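Local coordinates for 1H-3-hydroxy-4-oxoquinoline 2,4-dioxygenase (PDB 3IBT), which catalyses the cofactor-independent ring cleavage of 3-hydroxy-1H-quinolin-4-one by dioxygen, giving N-formylanthranilate and carbon monoxide on an alpha/beta-hydrolase fold, at residues S28-D33 / G66-Q71; R56-K61 / G175-R180; G97-I102 / E186-T191. All coordinates share one frame; numbering follows the deposited sequence.

In the fold
Three buried contacts lie where an alpha/beta-hydrolase core meets its inserted helices; interactions 2 and 3 bridge the two, interaction 1 stays within the core. Both bridging contacts use helix 175-192, which meets the loop after strand 49-53 in one and helix 97-107 in the other, centres about 17 Å apart. Interaction 1 links the loop after strand 23-27 to the loop and first turn of helix 70-83 and touches both others: Cys-31 and Phe-68 reach interaction 2, Ser-70 interaction 3. Interaction 1 is a rim-to-rim aromatic pair; interaction 2, farther from the centre of the chain, sets a bent selenomethionine against glycine and histidine; interaction 3, between helices, relies on the face and edge of one indole.

Interaction 1: residues S28-D33 / G66-Q71; sequences SGWCQD and GDFDSQ
Trp-30 and Phe-68 approach from opposite directions and meet rim to rim, CZ3 of Trp-30 lying 3.4 Å from CE1 of Phe-68, with CH2 of the indole equally near that carbon. The ring planes are only 9° apart, yet neither ring lies over the other: the centroid of the Trp-30 six-membered ring is 5.7 Å from that of Phe-68. Beyond this pair, the CA of Ser-70 sits at the indole edge, 4.3 Å from CZ2 of Trp-30.

Both rings are held by their own loops. Trp-30 is the second residue of a type II turn running from Gly-29 to Gln-32; its CB does not point at Phe-68, but with CG anti to the carbonyl carbon (chi1 -71°) the end of the indole is carried there. Phe-68 belongs to the loop leading into helix 70-83; its ring also makes a cation-pi contact with Arg-180, while Leu-73 touches both aromatic rings.

Trp-30, Cys-31 and Gln-32 are probably substrate-binding, by similarity to relatives, and the turn follows strand 23-27, where alpha/beta hydrolases commonly place part of the oxyanion hole. The contact is apolar, so shape and dispersion, not hydrogen bonding, set how the two rings meet.

Interaction 2: residues R56-K61 / G175-R180; sequences RGHDAK and GEMWQR
Met-177, present as selenomethionine, lays its side chain against Gly-57 and His-58, and this one residue makes every direct contact between the segments. The van der Waals part begins at its methyl end. CE of Met-177 rests 3.6 Å from CA of Gly-57, a residue with a positive phi of 80° and no side chain, so the methyl can settle directly against the backbone; the carbonyl oxygen of Arg-56 lies a little farther off, 4.0 Å from CE of Met-177. The side chain leaves its helix with CG anti to the backbone N (chi1 -168°), then bends at both following torsions, which folds the methyl back toward the glycine.

The second kind of contact is with an aromatic ring. CG of Met-177 comes within 3.6 Å of NE2 of His-58, and the selenium is 4.4 Å from the imidazole centroid, 46° off the ring normal. The selenium thus approaches the ring obliquely, with CE1 of His-58 as its closest ring atom.

Polar bonds fix the imidazole rather than bridge the segments. ND1 of His-58 donates a weak hydrogen bond to O of Arg-56, and NE2 accepts from the backbone N of Cys-31, in the putative substrate-binding turn. That pairing is consistent with a neutral ring protonated on ND1, and it ties the two loops together.

Arg-56 sends its guanidinium group away from this contact to a salt bridge with Asp-76 of helix 70-83. Phe-173 meets the His-58 ring edge-to-face just ahead of helix 175-192. The loop after strand 49-53 is thereby wedged between helix 70-83, on the core, and the start of helix 175-192, whose Trp-178 packs on helix 142-154.

Interaction 3: residues G97-I102 / E186-T191; sequences GCWVNI and EANYRT
The indole of Trp-99 is used on two sides at once: Asn-188 lies over one face and Tyr-189 stands at its edge. CB of Asn-188 makes a CH-pi contact 3.4 Å from the centroid of the six-membered ring of Trp-99, close to the ring normal. From there the amide continues across the indole toward the five-membered ring, bringing ND2 of Asn-188 within 3.9 Å of CG of Trp-99, the amide plane tilted 23° from that of the indole.

Tyr-189 completes a T-shaped pair. The edge of Trp-99 points at the phenol face, with CZ2 of Trp-99 3.6 Å from CE1 of Tyr-189, centroids 5.1 Å apart and planes at 76°. All three side chains carry CG beside the backbone N and anti to the carbonyl carbon; in Tyr-189 (chi1 -80°), whose CB is not aimed at the other helix, this brings the ring round to meet the indole. The far end of the phenol is fixed by a hydrogen bond from OH of Tyr-189 to O of Leu-122.

Helix 97-107 follows strand 89-94 in the hydrolase core, whereas helix 175-192 belongs to the helices inserted between strands 115-119 and 207-212. Trp-99 therefore joins core and insertion, with Trp-121 edge-to-face against it, helix 195-200 supplying Pro-195 and Arg-198, and Ser-70 of helix 70-83 touching both Trp-99 and Asn-188.

Interaction 1: residues S28-D33 / G66-Q71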
loop_
_atom_site.group_PDB
_atom_site.type_symbol
_atom_site.label_atom_id
_atom_site.label_comp_id
_atom_site.label_asym_id
_atom_site.label_seq_id
_atom_site.Cartn_x
_atom_site.Cartn_y
_atom_site.Cartn_z
ATOM N N SER A 28 -1.551 3.754 2.204
ATOM C CA SER A 28 -1.195 3.923 0.781
ATOM C C SER A 28 0.238 3.444 0.298
ATOM O O SER A 28 1.036 2.898 1.063
ATOM C CB SER A 28 -1.387 5.387 0.409
ATOM O OG SER A 28 -0.166 6.050 0.607
ATOM N N GLY A 29 0.558 3.663 -0.974
ATOM C CA GLY A 29 1.927 3.510 -1.425
ATOM C C GLY A 29 2.680 4.805 -1.209
ATOM O O GLY A 29 2.139 5.753 -0.603
ATOM N N TRP A 30 3.939 4.832 -1.671
ATOM C CA TRP A 30 4.782 6.041 -1.628
ATOM C C TRP A 30 4.185 7.055 -2.563
ATOM O O TRP A 30 3.604 6.671 -3.586
ATOM C CB TRP A 30 6.203 5.733 -2.112
ATOM C CG TRP A 30 6.984 4.896 -1.161
ATOM C CD1 TRP A 30 6.991 3.525 -1.081
ATOM C CD2 TRP A 30 7.877 5.367 -0.136
ATOM N NE1 TRP A 30 7.834 3.117 -0.066
ATOM C CE2 TRP A 30 8.393 4.224 0.527
ATOM C CE3 TRP A 30 8.303 6.649 0.279
ATOM C CZ2 TRP A 30 9.317 4.320 1.585
ATOM C CZ3 TRP A 30 9.207 6.744 1.340
ATOM C CH2 TRP A 30 9.703 5.588 1.982
ATOM N N CYS A 31 4.302 8.330 -2.222
ATOM C CA CYS A 31 3.799 9.365 -3.102
ATOM C C CYS A 31 2.304 9.265 -3.358
ATOM O O CYS A 31 1.825 9.624 -4.457
ATOM C CB CYS A 31 4.525 9.291 -4.426
ATOM S SG CYS A 31 6.188 9.868 -4.238
ATOM N N GLN A 32 1.587 8.752 -2.353
ATOM C CA GLN A 32 0.126 8.691 -2.358
ATOM C C GLN A 32 -0.478 9.210 -1.056
ATOM O O GLN A 32 0.210 9.452 -0.032
ATOM C CB GLN A 32 -0.393 7.284 -2.571
ATOM C CG GLN A 32 -0.625 6.927 -3.968
ATOM C CD GLN A 32 -0.501 5.422 -4.136
ATOM O OE1 GLN A 32 0.111 4.761 -3.293
ATOM N NE2 GLN A 32 -1.104 4.861 -5.204
ATOM N N ASP A 33 -1.801 9.316 -1.108
ATOM C CA ASP A 33 -2.504 9.889 -0.027
ATOM C C ASP A 33 -3.658 9.077 0.546
ATOM O O ASP A 33 -3.970 8.007 0.034
ATOM C CB ASP A 33 -3.001 11.236 -0.439
ATOM C CG ASP A 33 -3.037 12.107 0.706
ATOM O OD1 ASP A 33 -2.443 11.620 1.701
ATOM O OD2 ASP A 33 -3.623 13.221 0.663
ATOM N N GLY A 66 14.632 14.275 7.977
ATOM C CA GLY A 66 15.611 13.380 7.385
ATOM C C GLY A 66 14.948 12.500 6.359
ATOM O O GLY A 66 13.722 12.329 6.356
ATOM N N ASP A 67 15.751 11.964 5.457
ATOM C CA ASP A 67 15.245 10.895 4.636
ATOM C C ASP A 67 15.084 9.747 5.636
ATOM O O ASP A 67 15.462 9.904 6.824
ATOM C CB ASP A 67 16.195 10.575 3.470
ATOM C CG ASP A 67 17.075 9.385 3.748
ATOM O OD1 ASP A 67 18.110 9.551 4.426
ATOM O OD2 ASP A 67 16.710 8.281 3.295
ATOM N N PHE A 68 14.525 8.623 5.182
ATOM C CA PHE A 68 14.154 7.531 6.091
ATOM C C PHE A 68 14.035 6.184 5.380
ATOM O O PHE A 68 13.999 6.118 4.147
ATOM C CB PHE A 68 12.845 7.879 6.842
ATOM C CG PHE A 68 11.761 8.417 5.942
ATOM C CD1 PHE A 68 10.940 7.548 5.207
ATOM C CD2 PHE A 68 11.577 9.791 5.795
ATOM C CE1 PHE A 68 9.931 8.049 4.348
ATOM C CE2 PHE A 68 10.583 10.302 4.944
ATOM C CZ PHE A 68 9.765 9.424 4.208
ATOM N N ASP A 69 13.997 5.120 6.182
ATOM C CA ASP A 69 13.776 3.755 5.696
ATOM C C ASP A 69 12.268 3.494 5.600
ATOM O O ASP A 69 11.442 4.138 6.297
ATOM C CB ASP A 69 14.339 2.696 6.681
ATOM C CG ASP A 69 15.846 2.350 6.475
ATOM O OD1 ASP A 69 16.332 2.138 5.330
ATOM O OD2 ASP A 69 16.550 2.205 7.506
ATOM N N SER A 70 11.950 2.517 4.755
ATOM C CA SER A 70 10.685 1.784 4.755
ATOM C C SER A 70 10.423 1.147 6.130
ATOM O O SER A 70 9.266 0.814 6.474
ATOM C CB SER A 70 10.696 0.694 3.654
ATOM O OG SER A 70 9.934 -0.447 4.012
ATOM N N GLN A 71 11.503 0.970 6.896
ATOM C CA GLN A 71 11.426 0.437 8.273
ATOM C C GLN A 71 11.043 1.455 9.349
ATOM O O GLN A 71 10.440 1.075 10.358
ATOM C CB GLN A 71 12.705 -0.311 8.663
ATOM C CG GLN A 71 12.626 -1.778 8.327
ATOM C CD GLN A 71 13.960 -2.368 8.044
ATOM O OE1 GLN A 71 14.961 -1.651 7.886
ATOM N NE2 GLN A 71 14.007 -3.694 7.983
#

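Interaction 2: residues R56-K61 / G175-R180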
loop_
_atom_site.group_PDB
_atom_site.type_symbol
_atom_site.label_atom_id
_atom_site.label_comp_id
_atom_site.label_asym_id
_atom_site.label_seq_id
_atom_site.Cartn_x
_atom_site.Cartn_y
_atom_site.Cartn_z
ATOM N N ARG A 56 4.905 9.780 6.555
ATOM C CA ARG A 56 5.947 10.809 6.627
ATOM C C ARG A 56 6.086 11.600 5.324
ATOM O O ARG A 56 6.256 11.014 4.264
ATOM C CB ARG A 56 7.307 10.173 6.928
ATOM C CG ARG A 56 7.788 10.392 8.325
ATOM C CD ARG A 56 9.238 9.850 8.546
ATOM N NE ARG A 56 9.254 9.278 9.944
ATOM C CZ ARG A 56 9.524 10.049 11.089
ATOM N NH1 ARG A 56 9.840 11.457 11.022
ATOM N NH2 ARG A 56 9.474 9.388 12.305
ATOM N N GLY A 57 6.014 12.920 5.384
ATOM C CA GLY A 57 6.299 13.730 4.202
ATOM C C GLY A 57 5.156 13.810 3.221
ATOM O O GLY A 57 5.209 14.575 2.242
ATOM N N HIS A 58 4.123 13.018 3.497
ATOM C CA HIS A 58 2.958 12.931 2.643
ATOM C C HIS A 58 1.748 13.728 3.126
ATOM O O HIS A 58 0.718 13.789 2.445
ATOM C CB HIS A 58 2.600 11.474 2.444
ATOM C CG HIS A 58 3.579 10.765 1.579
ATOM N ND1 HIS A 58 4.647 10.065 2.091
ATOM C CD2 HIS A 58 3.700 10.708 0.231
ATOM C CE1 HIS A 58 5.360 9.565 1.095
ATOM N NE2 HIS A 58 4.805 9.938 -0.044
ATOM N N ASP A 59 1.875 14.355 4.286
ATOM C CA ASP A 59 0.809 15.194 4.783
ATOM C C ASP A 59 0.555 16.389 3.839
ATOM O O ASP A 59 1.365 16.670 2.934
ATOM C CB ASP A 59 1.099 15.632 6.229
ATOM C CG ASP A 59 2.516 16.188 6.421
ATOM O OD1 ASP A 59 3.505 15.516 5.983
ATOM O OD2 ASP A 59 2.624 17.294 7.040
ATOM N N ALA A 60 -0.590 17.055 4.035
ATOM C CA ALA A 60 -0.950 18.271 3.292
ATOM C C ALA A 60 0.153 19.336 3.379
ATOM O O ALA A 60 0.215 20.269 2.569
ATOM C CB ALA A 60 -2.283 18.832 3.805
ATOM N N LYS A 61 1.032 19.182 4.360
ATOM C CA LYS A 61 2.079 20.150 4.570
ATOM C C LYS A 61 3.400 19.675 3.991
ATOM O O LYS A 61 4.449 20.314 4.168
ATOM C CB LYS A 61 2.203 20.473 6.061
ATOM C CG LYS A 61 1.208 21.515 6.568
ATOM C CD LYS A 61 1.699 22.921 6.296
ATOM C CE LYS A 61 1.624 23.767 7.580
ATOM N NZ LYS A 61 0.205 23.967 8.043
ATOM N N GLY A 175 9.966 15.821 -6.133
ATOM C CA GLY A 175 10.974 14.939 -6.733
ATOM C C GLY A 175 11.808 14.179 -5.717
ATOM O O GLY A 175 12.102 12.995 -5.910
ATOM N N GLU A 176 12.181 14.863 -4.630
ATOM C CA GLU A 176 12.885 14.225 -3.507
ATOM C C GLU A 176 12.074 13.082 -2.817
ATOM O O GLU A 176 12.633 12.168 -2.185
ATOM C CB GLU A 176 13.355 15.288 -2.513
ATOM C CG GLU A 176 14.513 16.137 -3.048
ATOM C CD GLU A 176 15.275 16.822 -1.823
ATOM O OE1 GLU A 176 14.781 16.752 -0.589
ATOM O OE2 GLU A 176 16.318 17.560 -2.165
HETATM N N MSE A 177 10.760 13.112 -2.949
HETATM C CA MSE A 177 10.020 11.993 -2.455
HETATM C C MSE A 177 9.944 10.911 -3.542
HETATM O O MSE A 177 10.159 9.734 -3.265
HETATM C CB MSE A 177 8.651 12.425 -1.979
HETATM C CG MSE A 177 7.925 11.354 -1.177
HETATM SE SE MSE A 177 8.741 10.940 0.566
HETATM C CE MSE A 177 8.429 12.747 1.429
ATOM N N TRP A 178 9.662 11.302 -4.780
ATOM C CA TRP A 178 9.606 10.325 -5.848
ATOM C C TRP A 178 10.869 9.422 -5.827
ATOM O O TRP A 178 10.829 8.198 -6.094
ATOM C CB TRP A 178 9.412 10.993 -7.228
ATOM C CG TRP A 178 9.250 9.923 -8.272
ATOM C CD1 TRP A 178 10.173 9.533 -9.183
ATOM C CD2 TRP A 178 8.127 9.034 -8.432
ATOM N NE1 TRP A 178 9.686 8.488 -9.935
ATOM C CE2 TRP A 178 8.435 8.159 -9.488
ATOM C CE3 TRP A 178 6.888 8.912 -7.800
ATOM C CZ2 TRP A 178 7.547 7.159 -9.927
ATOM C CZ3 TRP A 178 6.011 7.908 -8.224
ATOM C CH2 TRP A 178 6.345 7.056 -9.278
ATOM N N GLN A 179 11.983 10.056 -5.482
ATOM C CA GLN A 179 13.279 9.424 -5.511
ATOM C C GLN A 179 13.469 8.553 -4.302
ATOM O O GLN A 179 13.835 7.398 -4.445
ATOM C CB GLN A 179 14.368 10.477 -5.592
ATOM C CG GLN A 179 14.424 11.163 -6.952
ATOM C CD GLN A 179 15.301 12.409 -6.951
ATOM O OE1 GLN A 179 16.053 12.662 -6.002
ATOM N NE2 GLN A 179 15.214 13.191 -8.026
ATOM N N ARG A 180 13.216 9.090 -3.110
ATOM C CA ARG A 180 13.310 8.262 -1.911
ATOM C C ARG A 180 12.544 6.944 -2.142
ATOM O O ARG A 180 13.021 5.856 -1.798
ATOM C CB ARG A 180 12.816 9.000 -0.654
ATOM C CG ARG A 180 12.736 8.069 0.576
ATOM C CD ARG A 180 13.325 8.609 1.868
ATOM N NE ARG A 180 12.538 9.727 2.381
ATOM C CZ ARG A 180 12.827 11.006 2.168
ATOM N NH1 ARG A 180 12.034 11.950 2.657
ATOM N NH2 ARG A 180 13.903 11.342 1.464
#

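Interaction 3: residues G97-I102 / E186-T191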
loop_
_atom_site.group_PDB
_atom_site.type_symbol
_atom_site.label_atom_id
_atom_site.label_comp_id
_atom_site.label_asym_id
_atom_site.label_seq_id
_atom_site.Cartn_x
_atom_site.Cartn_y
_atom_site.Cartn_z
ATOM N N GLY A 97 3.422 0.097 -0.029
ATOM C CA GLY A 97 2.967 0.207 1.356
ATOM C C GLY A 97 2.960 -1.170 2.011
ATOM O O GLY A 97 3.078 -1.288 3.217
ATOM N N CYS A 98 2.848 -2.222 1.215
ATOM C CA CYS A 98 2.806 -3.562 1.738
ATOM C C CYS A 98 4.055 -4.020 2.486
ATOM O O CYS A 98 3.935 -4.653 3.557
ATOM C CB CYS A 98 2.509 -4.502 0.593
ATOM S SG CYS A 98 0.987 -3.967 -0.298
ATOM N N TRP A 99 5.240 -3.733 1.930
ATOM C CA TRP A 99 6.489 -3.883 2.673
ATOM C C TRP A 99 6.312 -3.386 4.136
ATOM O O TRP A 99 6.734 -4.076 5.067
ATOM C CB TRP A 99 7.652 -3.094 2.030
ATOM C CG TRP A 99 7.981 -3.456 0.661
ATOM C CD1 TRP A 99 7.663 -2.758 -0.476
ATOM C CD2 TRP A 99 8.703 -4.620 0.244
ATOM N NE1 TRP A 99 8.125 -3.439 -1.578
ATOM C CE2 TRP A 99 8.755 -4.590 -1.171
ATOM C CE3 TRP A 99 9.267 -5.716 0.926
ATOM C CZ2 TRP A 99 9.374 -5.595 -1.921
ATOM C CZ3 TRP A 99 9.889 -6.733 0.169
ATOM C CH2 TRP A 99 9.935 -6.658 -1.239
ATOM N N VAL A 100 5.710 -2.205 4.337
ATOM C CA VAL A 100 5.404 -1.709 5.704
ATOM C C VAL A 100 4.394 -2.618 6.467
ATOM O O VAL A 100 4.627 -3.033 7.595
ATOM C CB VAL A 100 4.876 -0.227 5.658
ATOM C CG1 VAL A 100 4.553 0.304 7.040
ATOM C CG2 VAL A 100 5.860 0.692 4.898
ATOM N N ASN A 101 3.276 -2.916 5.817
ATOM C CA ASN A 101 2.285 -3.858 6.313
ATOM C C ASN A 101 2.910 -5.161 6.863
ATOM O O ASN A 101 2.720 -5.508 8.046
ATOM C CB ASN A 101 1.312 -4.166 5.174
ATOM C CG ASN A 101 0.095 -4.937 5.625
ATOM O OD1 ASN A 101 0.093 -5.571 6.692
ATOM N ND2 ASN A 101 -0.961 -4.902 4.804
ATOM N N ILE A 102 3.675 -5.861 6.021
ATOM C CA ILE A 102 4.271 -7.111 6.442
ATOM C C ILE A 102 5.285 -6.936 7.563
ATOM O O ILE A 102 5.430 -7.804 8.429
ATOM C CB ILE A 102 4.848 -7.871 5.249
ATOM C CG1 ILE A 102 3.705 -8.173 4.304
ATOM C CG2 ILE A 102 5.445 -9.204 5.659
ATOM C CD1 ILE A 102 2.597 -8.949 4.941
ATOM N N GLU A 186 13.414 -0.165 -4.374
ATOM C CA GLU A 186 14.585 -0.820 -4.904
ATOM C C GLU A 186 15.257 -1.544 -3.766
ATOM O O GLU A 186 15.378 -2.749 -3.815
ATOM C CB GLU A 186 15.545 0.165 -5.566
ATOM C CG GLU A 186 16.195 -0.385 -6.848
ATOM C CD GLU A 186 17.316 0.505 -7.447
ATOM O OE1 GLU A 186 17.782 1.482 -6.794
ATOM O OE2 GLU A 186 17.759 0.192 -8.587
ATOM N N ALA A 187 15.659 -0.837 -2.721
ATOM C CA ALA A 187 16.279 -1.511 -1.563
ATOM C C ALA A 187 15.553 -2.831 -1.098
ATOM O O ALA A 187 16.209 -3.887 -0.901
ATOM C CB ALA A 187 16.434 -0.545 -0.420
ATOM N N ASN A 188 14.220 -2.785 -0.963
ATOM C CA ASN A 188 13.472 -3.918 -0.429
ATOM C C ASN A 188 13.548 -5.132 -1.348
ATOM O O ASN A 188 13.746 -6.266 -0.900
ATOM C CB ASN A 188 12.019 -3.539 -0.192
ATOM C CG ASN A 188 11.856 -2.412 0.793
ATOM O OD1 ASN A 188 12.328 -2.501 1.911
ATOM N ND2 ASN A 188 11.193 -1.346 0.379
ATOM N N TYR A 189 13.404 -4.903 -2.638
ATOM C CA TYR A 189 13.560 -6.028 -3.551
ATOM C C TYR A 189 14.899 -6.731 -3.420
ATOM O O TYR A 189 14.948 -7.960 -3.446
ATOM C CB TYR A 189 13.298 -5.610 -4.981
ATOM C CG TYR A 189 11.824 -5.556 -5.246
ATOM C CD1 TYR A 189 11.114 -4.403 -5.007
ATOM C CD2 TYR A 189 11.141 -6.679 -5.698
ATOM C CE1 TYR A 189 9.777 -4.354 -5.237
ATOM C CE2 TYR A 189 9.803 -6.626 -5.934
ATOM C CZ TYR A 189 9.132 -5.454 -5.694
ATOM O OH TYR A 189 7.786 -5.380 -5.892
ATOM N N ARG A 190 15.954 -5.928 -3.220
ATOM C CA ARG A 190 17.346 -6.379 -3.102
ATOM C C ARG A 190 17.551 -7.124 -1.823
ATOM O O ARG A 190 18.387 -7.990 -1.744
ATOM C CB ARG A 190 18.283 -5.183 -3.071
ATOM C CG ARG A 190 18.200 -4.307 -4.287
ATOM C CD ARG A 190 19.447 -4.405 -5.208
ATOM N NE ARG A 190 19.432 -3.309 -6.183
ATOM C CZ ARG A 190 19.591 -2.007 -5.875
ATOM N NH1 ARG A 190 19.798 -1.572 -4.606
ATOM N NH2 ARG A 190 19.539 -1.118 -6.857
ATOM N N THR A 191 16.796 -6.765 -0.797
ATOM C CA THR A 191 16.909 -7.443 0.479
ATOM C C THR A 191 16.224 -8.813 0.451
ATOM O O THR A 191 16.809 -9.819 0.854
ATOM C CB THR A 191 16.351 -6.528 1.577
ATOM O OG1 THR A 191 17.130 -5.328 1.572
ATOM C CG2 THR A 191 16.383 -7.183 2.979
#